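Local atomic coordinates of citrate lyase subunit beta-like protein (Mycobacterium tuberculosis H37Rv, PDB entry 6AQ4), a protein that probably acts as a magnesium-dependent lyase of the HpcH/HpaI aldolase family, binds citramalyl-CoA and may play a role in fatty acid biosynthesis. Residues G139-A144 / L184-V189; P16-C21 / F211-C216. All coordinates share one frame; numbering follows the deposited sequence.

Contact 1 of 2, residues G139-A144 / L184-V189; sequences GMMWGA and LALDAV. With CQM (Citramalyl-CoA), chain L.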
loop_
_atom_site.group_PDB
_atom_site.type_symbol
_atom_site.label_atom_id
_atom_site.label_comp_id
_atom_site.label_asym_id
_atom_site.label_seq_id
_atom_site.Cartn_x
_atom_site.Cartn_y
_atom_site.Cartn_z
ATOM N N GLY B 139 0.388 19.760 8.005
ATOM C CA GLY B 139 0.517 19.136 6.692
ATOM C C GLY B 139 1.469 17.950 6.632
ATOM O O GLY B 139 2.333 17.809 7.492
ATOM N N MET B 140 1.299 17.096 5.619
ATOM C CA MET B 140 2.215 15.983 5.359
ATOM C C MET B 140 2.677 16.030 3.904
ATOM O O MET B 140 1.849 16.153 2.996
ATOM C CB MET B 140 1.524 14.631 5.574
ATOM C CG MET B 140 0.860 14.456 6.912
ATOM S SD MET B 140 2.024 14.067 8.226
ATOM C CE MET B 140 2.501 12.376 7.814
ATOM N N MET B 141 3.986 15.923 3.687
ATOM C CA MET B 141 4.554 15.753 2.348
ATOM C C MET B 141 5.312 14.423 2.354
ATOM O O MET B 141 5.642 13.922 3.427
ATOM C CB MET B 141 5.491 16.917 2.043
ATOM C CG MET B 141 6.221 16.844 0.725
ATOM S SD MET B 141 7.255 18.309 0.492
ATOM C CE MET B 141 7.928 17.977 -1.145
ATOM N N TRP B 142 5.532 13.812 1.194
ATOM C CA TRP B 142 6.423 12.640 1.128
ATOM C C TRP B 142 7.615 12.904 0.216
ATOM O O TRP B 142 7.549 13.758 -0.672
ATOM C CB TRP B 142 5.683 11.366 0.689
ATOM C CG TRP B 142 5.319 11.365 -0.769
ATOM C CD1 TRP B 142 4.399 12.164 -1.388
ATOM C CD2 TRP B 142 5.877 10.530 -1.785
ATOM N NE1 TRP B 142 4.354 11.880 -2.734
ATOM C CE2 TRP B 142 5.251 10.878 -3.002
ATOM C CE3 TRP B 142 6.846 9.520 -1.787
ATOM C CZ2 TRP B 142 5.563 10.252 -4.208
ATOM C CZ3 TRP B 142 7.153 8.899 -2.985
ATOM C CH2 TRP B 142 6.513 9.268 -4.178
ATOM N N GLY B 143 8.707 12.182 0.450
ATOM C CA GLY B 143 9.931 12.359 -0.318
ATOM C C GLY B 143 10.435 10.997 -0.760
ATOM O O GLY B 143 10.736 10.129 0.062
ATOM N N ALA B 144 10.497 10.801 -2.069
ATOM C CA ALA B 144 10.901 9.523 -2.652
ATOM C C ALA B 144 12.396 9.263 -2.593
ATOM O O ALA B 144 12.822 8.108 -2.582
ATOM C CB ALA B 144 10.440 9.445 -4.124
ATOM N N LEU B 184 -3.036 19.298 5.561
ATOM C CA LEU B 184 -2.697 19.500 4.151
ATOM C C LEU B 184 -1.959 18.276 3.625
ATOM O O LEU B 184 -1.274 17.593 4.390
ATOM C CB LEU B 184 -1.815 20.733 3.965
ATOM C CG LEU B 184 -2.517 22.073 3.736
ATOM C CD1 LEU B 184 -1.500 23.189 3.589
ATOM C CD2 LEU B 184 -3.404 22.002 2.509
ATOM N N ALA B 185 -2.105 17.995 2.327
ATOM C CA ALA B 185 -1.355 16.918 1.677
ATOM C C ALA B 185 -0.547 17.431 0.488
ATOM O O ALA B 185 -1.107 17.929 -0.495
ATOM C CB ALA B 185 -2.275 15.794 1.241
ATOM N N LEU B 186 0.771 17.288 0.587
ATOM C CA LEU B 186 1.708 17.803 -0.420
ATOM C C LEU B 186 2.361 16.655 -1.187
ATOM O O LEU B 186 2.994 15.783 -0.587
ATOM C CB LEU B 186 2.809 18.634 0.256
ATOM C CG LEU B 186 2.475 20.012 0.836
ATOM C CD1 LEU B 186 1.537 19.910 2.040
ATOM C CD2 LEU B 186 3.765 20.765 1.202
ATOM N N ASP B 187 2.218 16.660 -2.508
ATOM C CA ASP B 187 2.795 15.610 -3.342
ATOM C C ASP B 187 4.275 15.874 -3.634
ATOM O O ASP B 187 4.736 17.021 -3.610
ATOM C CB ASP B 187 2.009 15.470 -4.648
ATOM C CG ASP B 187 2.213 14.114 -5.312
ATOM O OD1 ASP B 187 2.584 13.147 -4.609
ATOM O OD2 ASP B 187 1.988 14.016 -6.540
ATOM N N ALA B 188 5.007 14.802 -3.934
ATOM C CA ALA B 188 6.460 14.858 -4.076
ATOM C C ALA B 188 6.957 15.658 -5.283
ATOM O O ALA B 188 6.303 15.715 -6.328
ATOM C CB ALA B 188 7.047 13.443 -4.096
ATOM N N VAL B 189 8.133 16.262 -5.133
ATOM C CA VAL B 189 8.730 17.055 -6.209
ATOM C C VAL B 189 8.964 16.202 -7.451
ATOM O O VAL B 189 9.134 14.980 -7.351
ATOM C CB VAL B 189 10.090 17.660 -5.780
ATOM C CG1 VAL B 189 9.898 18.842 -4.818
ATOM C CG2 VAL B 189 10.984 16.582 -5.170
HETATM C C2 CQM L . 13.909 16.006 -2.270
HETATM C C4 CQM L . 13.557 13.863 -1.147
HETATM C C6 CQM L . 11.775 15.720 -1.103
HETATM P P2A CQM L . 19.691 26.840 -12.198
HETATM O O5A CQM L . 19.926 28.324 -12.024
HETATM O O4A CQM L . 20.986 26.123 -12.521
HETATM O O3A CQM L . 18.613 26.533 -13.296
HETATM O O6A CQM L . 19.157 26.232 -10.823
HETATM P P1A CQM L . 18.173 27.603 -14.369
HETATM O O1A CQM L . 17.120 26.971 -15.269
HETATM O O2A CQM L . 19.396 28.045 -15.171
HETATM O O5B CQM L . 17.525 28.853 -13.661
HETATM C C5B CQM L . 17.077 29.909 -14.450
HETATM C C4B CQM L . 16.271 30.985 -13.739
HETATM O O4B CQM L . 15.466 30.361 -12.804
HETATM C C3B CQM L . 17.122 31.862 -12.937
HETATM O O3B CQM L . 16.483 33.098 -12.782
HETATM C C2B CQM L . 17.138 31.201 -11.713
HETATM O O2B CQM L . 17.811 31.941 -10.742
HETATM C C1B CQM L . 15.733 30.801 -11.519
HETATM P P3B CQM L . 16.860 34.301 -13.758
HETATM O O7A CQM L . 16.163 35.573 -13.292
HETATM O O8A CQM L . 16.423 33.970 -15.178
HETATM O O9A CQM L . 18.364 34.480 -13.714
HETATM N N9A CQM L . 15.490 29.710 -10.566
HETATM C C4A CQM L . 14.901 29.821 -9.361
HETATM N N3A CQM L . 14.373 30.842 -8.667
HETATM C C2A CQM L . 13.837 30.636 -7.464
HETATM N N1A CQM L . 13.819 29.415 -6.909
HETATM C C6A CQM L . 14.328 28.360 -7.559
HETATM C C5A CQM L . 14.886 28.544 -8.814
HETATM N N7A CQM L . 15.462 27.709 -9.698
HETATM C C8A CQM L . 15.832 28.427 -10.764
HETATM N N6A CQM L . 14.317 27.024 -6.993
HETATM C CBP CQM L . 18.667 24.321 -9.390
HETATM C CCP CQM L . 19.153 24.841 -10.699
HETATM C CDP CQM L . 19.822 24.395 -8.434
HETATM C CEP CQM L . 18.195 22.855 -9.559
HETATM C CAP CQM L . 17.521 25.210 -8.934
HETATM O OAP CQM L . 16.379 25.055 -9.740
HETATM C C9P CQM L . 17.061 24.923 -7.499
HETATM O O9P CQM L . 17.746 25.239 -6.549
HETATM N N8P CQM L . 15.796 24.258 -7.269
HETATM C C7P CQM L . 15.395 23.984 -5.927
HETATM C C6P CQM L . 16.389 23.099 -5.160
HETATM C C5P CQM L . 15.880 22.655 -3.820
HETATM O O5P CQM L . 15.315 23.459 -3.113
HETATM N N4P CQM L . 16.075 21.284 -3.411
HETATM C C3P CQM L . 15.549 20.823 -2.129
HETATM C C2P CQM L . 14.175 20.217 -2.322
HETATM S S1P CQM L . 14.116 18.680 -3.256
HETATM C C1 CQM L . 14.574 17.371 -2.069
HETATM O O2 CQM L . 15.391 17.563 -1.109
HETATM C C3 CQM L . 13.265 15.375 -1.067
HETATM O O7 CQM L . 13.843 15.916 0.078
HETATM O O3 CQM L . 14.433 13.287 -0.388
HETATM O O4 CQM L . 12.936 13.156 -1.981
HETATM O O HOH W 1 9.250 15.296 -2.683
#

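Contact 2 of 2, residues P16-C21 / F211-C216; sequences PGWLFC and FDVTVC. With CQM (Citramalyl-CoA), chain L.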
loop_
_atom_site.group_PDB
_atom_site.type_symbol
_atom_site.label_atom_id
_atom_site.label_comp_id
_atom_site.label_asym_id
_atom_site.label_seq_id
_atom_site.Cartn_x
_atom_site.Cartn_y
_atom_site.Cartn_z
ATOM N N PRO B 16 -1.904 25.659 -5.342
ATOM C CA PRO B 16 -1.232 24.360 -5.231
ATOM C C PRO B 16 0.224 24.378 -5.705
ATOM O O PRO B 16 0.895 23.347 -5.633
ATOM C CB PRO B 16 -2.066 23.484 -6.162
ATOM C CG PRO B 16 -2.442 24.424 -7.256
ATOM C CD PRO B 16 -2.617 25.794 -6.622
ATOM N N GLY B 17 0.699 25.522 -6.190
ATOM C CA GLY B 17 2.039 25.611 -6.742
ATOM C C GLY B 17 3.087 26.090 -5.755
ATOM O O GLY B 17 3.375 27.291 -5.671
ATOM N N TRP B 18 3.666 25.152 -5.008
ATOM C CA TRP B 18 4.748 25.486 -4.075
ATOM C C TRP B 18 6.126 25.235 -4.687
ATOM O O TRP B 18 6.320 24.323 -5.495
ATOM C CB TRP B 18 4.620 24.734 -2.748
ATOM C CG TRP B 18 3.374 25.045 -1.966
ATOM C CD1 TRP B 18 2.197 25.565 -2.447
ATOM C CD2 TRP B 18 3.183 24.855 -0.563
ATOM N NE1 TRP B 18 1.287 25.699 -1.424
ATOM C CE2 TRP B 18 1.870 25.271 -0.258
ATOM C CE3 TRP B 18 3.996 24.371 0.469
ATOM C CZ2 TRP B 18 1.355 25.221 1.038
ATOM C CZ3 TRP B 18 3.480 24.316 1.755
ATOM C CH2 TRP B 18 2.170 24.735 2.027
ATOM N N LEU B 19 7.077 26.064 -4.285
ATOM C CA LEU B 19 8.406 26.058 -4.868
ATOM C C LEU B 19 9.471 26.077 -3.774
ATOM O O LEU B 19 9.487 26.954 -2.903
ATOM C CB LEU B 19 8.574 27.274 -5.784
ATOM C CG LEU B 19 9.939 27.499 -6.444
ATOM C CD1 LEU B 19 10.388 26.257 -7.207
ATOM C CD2 LEU B 19 9.892 28.721 -7.368
ATOM N N PHE B 20 10.351 25.088 -3.825
ATOM C CA PHE B 20 11.554 25.097 -3.034
ATOM C C PHE B 20 12.512 26.153 -3.570
ATOM O O PHE B 20 12.687 26.289 -4.779
ATOM C CB PHE B 20 12.239 23.749 -3.139
ATOM C CG PHE B 20 11.809 22.759 -2.104
ATOM C CD1 PHE B 20 12.179 22.915 -0.773
ATOM C CD2 PHE B 20 11.077 21.639 -2.465
ATOM C CE1 PHE B 20 11.800 21.982 0.183
ATOM C CE2 PHE B 20 10.696 20.705 -1.523
ATOM C CZ PHE B 20 11.062 20.872 -0.194
ATOM N N CYS B 21 13.141 26.883 -2.657
ATOM C CA CYS B 21 14.274 27.740 -2.979
ATOM C C CYS B 21 15.308 27.617 -1.848
ATOM O O CYS B 21 15.010 27.931 -0.701
ATOM C CB CYS B 21 13.825 29.191 -3.122
ATOM S SG CYS B 21 15.175 30.313 -3.533
ATOM N N PHE B 211 -4.687 15.588 -3.194
ATOM C CA PHE B 211 -3.524 16.348 -2.755
ATOM C C PHE B 211 -3.886 17.818 -2.914
ATOM O O PHE B 211 -4.575 18.192 -3.857
ATOM C CB PHE B 211 -2.284 16.029 -3.581
ATOM C CG PHE B 211 -1.509 14.839 -3.095
ATOM C CD1 PHE B 211 -0.572 14.972 -2.082
ATOM C CD2 PHE B 211 -1.718 13.586 -3.657
ATOM C CE1 PHE B 211 0.143 13.879 -1.640
ATOM C CE2 PHE B 211 -0.999 12.499 -3.235
ATOM C CZ PHE B 211 -0.069 12.638 -2.212
ATOM N N ASP B 212 -3.434 18.649 -1.986
ATOM C CA ASP B 212 -3.720 20.071 -2.049
ATOM C C ASP B 212 -2.624 20.812 -2.794
ATOM O O ASP B 212 -2.849 21.897 -3.334
ATOM C CB ASP B 212 -3.839 20.632 -0.637
ATOM C CG ASP B 212 -4.871 19.894 0.191
ATOM O OD1 ASP B 212 -6.078 20.140 -0.014
ATOM O OD2 ASP B 212 -4.477 19.066 1.040
ATOM N N VAL B 213 -1.440 20.211 -2.816
ATOM C CA VAL B 213 -0.232 20.862 -3.307
ATOM C C VAL B 213 0.640 19.899 -4.100
ATOM O O VAL B 213 0.769 18.723 -3.734
ATOM C CB VAL B 213 0.620 21.330 -2.126
ATOM C CG1 VAL B 213 1.994 21.812 -2.606
ATOM C CG2 VAL B 213 -0.116 22.398 -1.321
ATOM N N THR B 214 1.240 20.390 -5.180
ATOM C CA THR B 214 2.353 19.684 -5.806
ATOM C C THR B 214 3.572 20.578 -5.673
ATOM O O THR B 214 3.614 21.666 -6.257
ATOM C CB THR B 214 2.108 19.365 -7.307
ATOM O OG1 THR B 214 1.203 18.259 -7.428
ATOM C CG2 THR B 214 3.421 18.985 -7.988
ATOM N N VAL B 215 4.554 20.122 -4.897
ATOM C CA VAL B 215 5.753 20.912 -4.626
ATOM C C VAL B 215 6.698 20.906 -5.819
ATOM O O VAL B 215 6.969 19.852 -6.402
ATOM C CB VAL B 215 6.491 20.381 -3.385
ATOM C CG1 VAL B 215 7.672 21.298 -3.020
ATOM C CG2 VAL B 215 5.515 20.241 -2.230
ATOM N N CYS B 216 7.203 22.084 -6.176
ATOM C CA CYS B 216 8.118 22.212 -7.310
ATOM C C CYS B 216 9.531 22.589 -6.899
ATOM O O CYS B 216 9.746 23.154 -5.823
ATOM C CB CYS B 216 7.603 23.255 -8.306
ATOM S SG CYS B 216 6.007 22.828 -8.993
HETATM C C2 CQM L . 13.909 16.006 -2.270
HETATM C C4 CQM L . 13.557 13.863 -1.147
HETATM C C6 CQM L . 11.775 15.720 -1.103
HETATM P P2A CQM L . 19.691 26.840 -12.198
HETATM O O5A CQM L . 19.926 28.324 -12.024
HETATM O O4A CQM L . 20.986 26.123 -12.521
HETATM O O3A CQM L . 18.613 26.533 -13.296
HETATM O O6A CQM L . 19.157 26.232 -10.823
HETATM P P1A CQM L . 18.173 27.603 -14.369
HETATM O O1A CQM L . 17.120 26.971 -15.269
HETATM O O2A CQM L . 19.396 28.045 -15.171
HETATM O O5B CQM L . 17.525 28.853 -13.661
HETATM C C5B CQM L . 17.077 29.909 -14.450
HETATM C C4B CQM L . 16.271 30.985 -13.739
HETATM O O4B CQM L . 15.466 30.361 -12.804
HETATM C C3B CQM L . 17.122 31.862 -12.937
HETATM O O3B CQM L . 16.483 33.098 -12.782
HETATM C C2B CQM L . 17.138 31.201 -11.713
HETATM O O2B CQM L . 17.811 31.941 -10.742
HETATM C C1B CQM L . 15.733 30.801 -11.519
HETATM P P3B CQM L . 16.860 34.301 -13.758
HETATM O O7A CQM L . 16.163 35.573 -13.292
HETATM O O8A CQM L . 16.423 33.970 -15.178
HETATM O O9A CQM L . 18.364 34.480 -13.714
HETATM N N9A CQM L . 15.490 29.710 -10.566
HETATM C C4A CQM L . 14.901 29.821 -9.361
HETATM N N3A CQM L . 14.373 30.842 -8.667
HETATM C C2A CQM L . 13.837 30.636 -7.464
HETATM N N1A CQM L . 13.819 29.415 -6.909
HETATM C C6A CQM L . 14.328 28.360 -7.559
HETATM C C5A CQM L . 14.886 28.544 -8.814
HETATM N N7A CQM L . 15.462 27.709 -9.698
HETATM C C8A CQM L . 15.832 28.427 -10.764
HETATM N N6A CQM L . 14.317 27.024 -6.993
HETATM C CBP CQM L . 18.667 24.321 -9.390
HETATM C CCP CQM L . 19.153 24.841 -10.699
HETATM C CDP CQM L . 19.822 24.395 -8.434
HETATM C CEP CQM L . 18.195 22.855 -9.559
HETATM C CAP CQM L . 17.521 25.210 -8.934
HETATM O OAP CQM L . 16.379 25.055 -9.740
HETATM C C9P CQM L . 17.061 24.923 -7.499
HETATM O O9P CQM L . 17.746 25.239 -6.549
HETATM N N8P CQM L . 15.796 24.258 -7.269
HETATM C C7P CQM L . 15.395 23.984 -5.927
HETATM C C6P CQM L . 16.389 23.099 -5.160
HETATM C C5P CQM L . 15.880 22.655 -3.820
HETATM O O5P CQM L . 15.315 23.459 -3.113
HETATM N N4P CQM L . 16.075 21.284 -3.411
HETATM C C3P CQM L . 15.549 20.823 -2.129
HETATM C C2P CQM L . 14.175 20.217 -2.322
HETATM S S1P CQM L . 14.116 18.680 -3.256
HETATM C C1 CQM L . 14.574 17.371 -2.069
HETATM O O2 CQM L . 15.391 17.563 -1.109
HETATM C C3 CQM L . 13.265 15.375 -1.067
HETATM O O7 CQM L . 13.843 15.916 0.078
HETATM O O3 CQM L . 14.433 13.287 -0.388
HETATM O O4 CQM L . 12.936 13.156 -1.981
#

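Contact 1 of 2, residues G139-A144 / L184-V189
In the TIM barrel, neighbouring parallel strands 137-142 and 184-187 are tied by a main-chain ladder whose C-terminal end is extended by the side chains of Trp-142, Asp-187 and Ala-188. Met-140 supplies both main-chain links, its N donating to Leu-184 O at 2.9 Å and its O accepting from Leu-186 N. Farther along, the buried Leu-186 O has no hydrogen-bond partner in the model; Met-141 CA reaches it with a C-H...O contact of 3.3 Å. Inside the barrel, Met-141 crosses Leu-186 at about a right angle, CB against CB at 3.7 Å.

Trp-142 lies on the outer face, toward helix 165-180. With CG placed between the backbone N and carbonyl carbon (chi1 73°), its indole swings alongside the carboxylate of Asp-187. NE1 donates in the ring plane to Asp-187 OD1, 2.9 Å away and almost straight at 177°. Arg-171 forms a salt bridge to the same oxygen, so OD1 is gripped by both the indole N-H and the guanidinium. Ala-188 CB meets one indole face in a CH-pi contact, 3.3 Å from Trp-142 CE2. Where the strands separate, a water donates to Trp-142 O and accepts from Val-189 N at 2.9 Å.

Contact 2 of 2, residues P16-C21 / F211-C216
Trp-18 and Cys-216, with Val-213, bury the most surface where strand 17-22 runs beside strand 213-216, the short segments 28° apart in direction. Inside the barrel, Val-213 crosses the indole of Trp-18 at about a right angle and lays both methyls over one face. CG1 covers the five-membered ring as a CH-pi contact, 3.6 Å from Trp-18 CG, while CG2 sits nearer the rim, 3.6 Å from Trp-18 NE1. Val-213 CG1, anti to the backbone N (chi1 171°), also touches Pro-16 O, which accepts from Thr-214 N at 3.0 Å. The indole NE1 donates to Gly-15 O, just before the segment.

Cys-216 turns its side chain to the outer face, against helix 221-228, with CB 3.3 Å from Trp-18 O. Its own carbonyl oxygen takes the hydrogen bond of Phe-20 N at 2.8 Å and lies near the plane of the Phe-20 ring, at its edge. CQM C2P rests over the centre of that ring, and Phe-20 O accepts from CQM N6A at 2.8 Å. First and eighth strands are thus paired, the closing seam of a TIM barrel, here with citramalyl-CoA at its C-terminal end.

Contacts 1 and 2 lie in the same closed barrel, their centres about 9 Å apart. Strands 184-187 and 213-216 are neighbours, joined by probable hydrogen bonds from Asp-187 N to Val-213 O at 2.8 Å and from Asp-212 N to Ala-185 O at 2.9 Å. These bonds join strand seven to strand eight, between contact 1 (strands six and seven) and contact 2 (strands eight and one). Both meet citramalyl-CoA, but at different parts: Ala-144 N lies 3.4 Å from carboxylate atom CQM O4, whereas segment 16-21 meets the adenine and the thioethyl arm. The side chains of Val-189 and Phe-20 are each about 8 Å from a magnesium ion.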